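Local coordinates for citrate lyase subunit beta-like protein (Mycobacterium tuberculosis H37Rv, PDB 6CHU), which acts as a magnesium-dependent lyase, an essential bifunctional enzyme of Mycobacterium tuberculosis in itaconate dissimilation and leucine catabolism, at the interface of chains A and B. Residues are numbered along the deposited sequence; one frame, centred on the assembly and turned at random. Chains: chain A/B, Citrate lyase subunit beta-like protein.

Contact 1: the interface of chains A and B. Residues chain A 205, 208-209; chain B 158, 164.
A:Ala208 and A:Val209, at the end of a helix, pack against the extended side chain of B:Arg164, and this is the tight part of the contact. The methyl CB of A:Ala208 sits over the centre of the B:Arg164 guanidinium, 3.6 Å from CZ. A:Val209 crosses the aliphatic stretch of the same arginine, its CG1 meeting CD at 3.6 Å. The chain of B:Arg164 runs straight from CG to NE and then turns at its last torsion (chi4 -78°), which presents the guanidinium face to the alanine methyl. The opposite face is backed, near its rim, by CA of B:Arg158.

The polar side is looser. The carboxylate of A:Asp205 lies at the edge of both guanidinium groups. Its OD1 makes a salt bridge to NH1 of B:Arg164 at 3.2 Å, but the hydrogen bond within it is weak and the two planes stand 70° apart. OD2 takes a hydrogen bond of 2.9 Å from NH1 of B:Arg158, which approaches from above the carboxylate, 54° out of its plane. B:Arg158 is poorly ordered, so its exact pose carries less weight. Water adds to this side: water 1 lies 2.8 Å from NH1 of B:Arg164 and 3.1 Å from the backbone O of A:Asp205, while water 2 joins OD2 of A:Asp205 to the B:Arg158 guanidinium. Two arginines around one carboxylate would probably favour its anionic form.

In the fold, the chain A residues occupy the last turns of helix 196-209, whereas both arginines come from loop segments of chain B, B:Arg164 immediately preceding helix 165-180.

Contact 2: the interface of chains A and B. Residues chain A 175-176, 179-180, 209; chain B 122, 150-151.
A:Val209 closes its helix with phi/psi of -98°/-2°, and its carbonyl O points at B:Leu151, while the other residues here keep helical backbone angles. That O lies 3.3 Å from CB of B:Leu151, so the leucine stem packs against a helix end rather than against another side chain. Farther out, the two branches of B:Leu151 diverge: CD1 stays near the same carbonyl and loosely meets CD2 of A:Leu175, whereas CD2 touches CB of A:Ser179 at 3.6 Å.

The methyl of B:Ala122 packs on the backbone of helix 165-180 in chain A, with CB 3.4 Å from O of A:Leu176 and 3.6 Å from N of A:Ala180. It also meets CB of A:Ser179 at 3.7 Å, so the serine CB rests against B:Ala122 and B:Leu151 together, both on its chain B side. CD2 of A:Leu176 covers the alanine from another side.

The chi1 of A:Ser179, -173°, swings OG away from the backbone N and toward the end of the chain B helix. Water 3 lies 2.7 Å from O of B:Leu151, and water 4 lies 2.8 Å from O of B:Thr150; both are near OG. The two waters are modelled too close together, so this bridge is doubtful in detail.

Within the TIM barrel, B:Ala122 begins helix 122-126 just after the magnesium ligand B:Glu120, and B:Leu151 ends helix 144-151, which carries another magnesium ligand, B:Asp146.

Contact 1: the interface of chains A and B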
# COMPACT_ATOMS: atom_id res chain seq x y z
N ASP A 205 6.12 16.92 -6.03
CA ASP A 205 5.25 15.77 -5.80
C ASP A 205 4.86 15.66 -4.34
O ASP A 205 3.69 15.41 -4.00
CB ASP A 205 5.95 14.48 -6.24
CG ASP A 205 5.86 14.22 -7.73
OD1 ASP A 205 5.33 15.07 -8.48
OD2 ASP A 205 6.33 13.13 -8.16
N ALA A 208 2.46 18.43 -3.26
CA ALA A 208 1.15 18.31 -3.88
C ALA A 208 0.24 17.35 -3.13
O ALA A 208 -0.99 17.52 -3.16
CB ALA A 208 1.30 17.87 -5.34
N VAL A 209 0.80 16.31 -2.49
CA VAL A 209 -0.01 15.32 -1.77
C VAL A 209 -0.07 15.59 -0.28
O VAL A 209 -0.74 14.84 0.45
CB VAL A 209 0.48 13.88 -2.03
CG1 VAL A 209 0.43 13.57 -3.53
CG2 VAL A 209 1.89 13.65 -1.45
N ARG B 158 -1.18 14.08 -11.48
CA ARG B 158 -0.04 14.70 -12.15
C ARG B 158 -0.51 15.46 -13.38
O ARG B 158 -1.69 15.47 -13.74
CB ARG B 158 0.99 13.65 -12.56
CG ARG B 158 1.40 12.70 -11.47
CD ARG B 158 2.57 11.86 -11.94
NE ARG B 158 2.87 10.82 -10.97
CZ ARG B 158 3.50 11.02 -9.82
NH1 ARG B 158 3.91 12.24 -9.49
NH2 ARG B 158 3.73 10.00 -9.00
N ARG B 164 -1.70 10.69 -8.49
CA ARG B 164 -0.48 10.68 -7.71
C ARG B 164 -0.44 9.42 -6.83
O ARG B 164 -1.45 8.74 -6.65
CB ARG B 164 -0.36 11.95 -6.87
CG ARG B 164 -0.21 13.22 -7.74
CD ARG B 164 -0.18 14.50 -6.92
NE ARG B 164 -0.14 15.68 -7.80
CZ ARG B 164 0.95 16.12 -8.42
NH1 ARG B 164 2.12 15.51 -8.28
NH2 ARG B 164 0.87 17.19 -9.21
O HOH W 1 2.90 13.59 -6.34
O HOH W 2 5.15 10.69 -7.10

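Contact 2: the interface of chains A and B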
# COMPACT_ATOMS: atom_id res chain seq x y z
N LEU A 175 2.99 8.80 4.87
CA LEU A 175 2.16 10.00 4.74
C LEU A 175 0.78 9.77 5.34
O LEU A 175 0.26 10.60 6.10
CB LEU A 175 2.04 10.36 3.26
CG LEU A 175 1.07 11.50 2.94
CD1 LEU A 175 1.49 12.77 3.67
CD2 LEU A 175 0.96 11.72 1.43
N LEU A 176 0.18 8.62 5.05
CA LEU A 176 -1.15 8.33 5.55
C LEU A 176 -1.14 8.11 7.07
O LEU A 176 -2.03 8.60 7.78
CB LEU A 176 -1.72 7.11 4.82
CG LEU A 176 -2.03 7.34 3.34
CD1 LEU A 176 -2.20 5.98 2.65
CD2 LEU A 176 -3.29 8.18 3.17
N SER A 179 -0.68 11.52 8.80
CA SER A 179 -1.84 12.40 8.72
C SER A 179 -3.03 11.84 9.49
O SER A 179 -3.83 12.62 10.02
CB SER A 179 -2.19 12.63 7.25
OG SER A 179 -3.22 13.60 7.14
N ALA A 180 -3.14 10.51 9.59
CA ALA A 180 -4.25 9.91 10.33
C ALA A 180 -4.20 10.27 11.81
O ALA A 180 -5.24 10.25 12.49
CB ALA A 180 -4.22 8.39 10.19
N VAL A 209 0.80 16.31 -2.49
CA VAL A 209 -0.01 15.32 -1.77
C VAL A 209 -0.07 15.59 -0.28
O VAL A 209 -0.74 14.84 0.45
CB VAL A 209 0.48 13.88 -2.03
CG1 VAL A 209 0.43 13.57 -3.53
CG2 VAL A 209 1.89 13.65 -1.45
N ALA B 122 -6.99 10.22 5.43
CA ALA B 122 -5.93 9.32 5.85
C ALA B 122 -6.41 8.35 6.92
O ALA B 122 -6.07 7.16 6.88
CB ALA B 122 -4.73 10.12 6.36
N THR B 150 -7.66 16.86 2.72
CA THR B 150 -7.48 16.64 4.15
C THR B 150 -6.05 16.23 4.49
O THR B 150 -5.62 16.45 5.63
CB THR B 150 -8.48 15.59 4.65
OG1 THR B 150 -8.32 14.36 3.93
CG2 THR B 150 -9.92 16.09 4.47
N LEU B 151 -5.30 15.68 3.53
CA LEU B 151 -3.87 15.49 3.73
C LEU B 151 -3.12 16.82 3.81
O LEU B 151 -2.02 16.86 4.37
CB LEU B 151 -3.27 14.65 2.59
CG LEU B 151 -3.60 13.15 2.60
CD1 LEU B 151 -3.15 12.48 1.28
CD2 LEU B 151 -2.95 12.44 3.78
O HOH W 3 -1.23 15.77 6.73
O HOH W 4 -3.45 16.14 7.29

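The C-alpha centres of contact 1 and contact 2 lie about 12 Å apart, and A:Val209 belongs to both: its side chain serves contact 1 and its carbonyl contact 2. The end of helix 196-209 therefore links the patch built round the salt bridges to the one where mainly apolar groups meet, with water at its side. Helix 165-180 also connects them in sequence, since the arginine just before it serves contact 1 from one chain while its last turns serve contact 2 from the other. Each chain thus offers different surfaces to its partners, consistent with the homotrimer, and contact 2 adjoins segments that hold magnesium, so assembly may help to steady the active site.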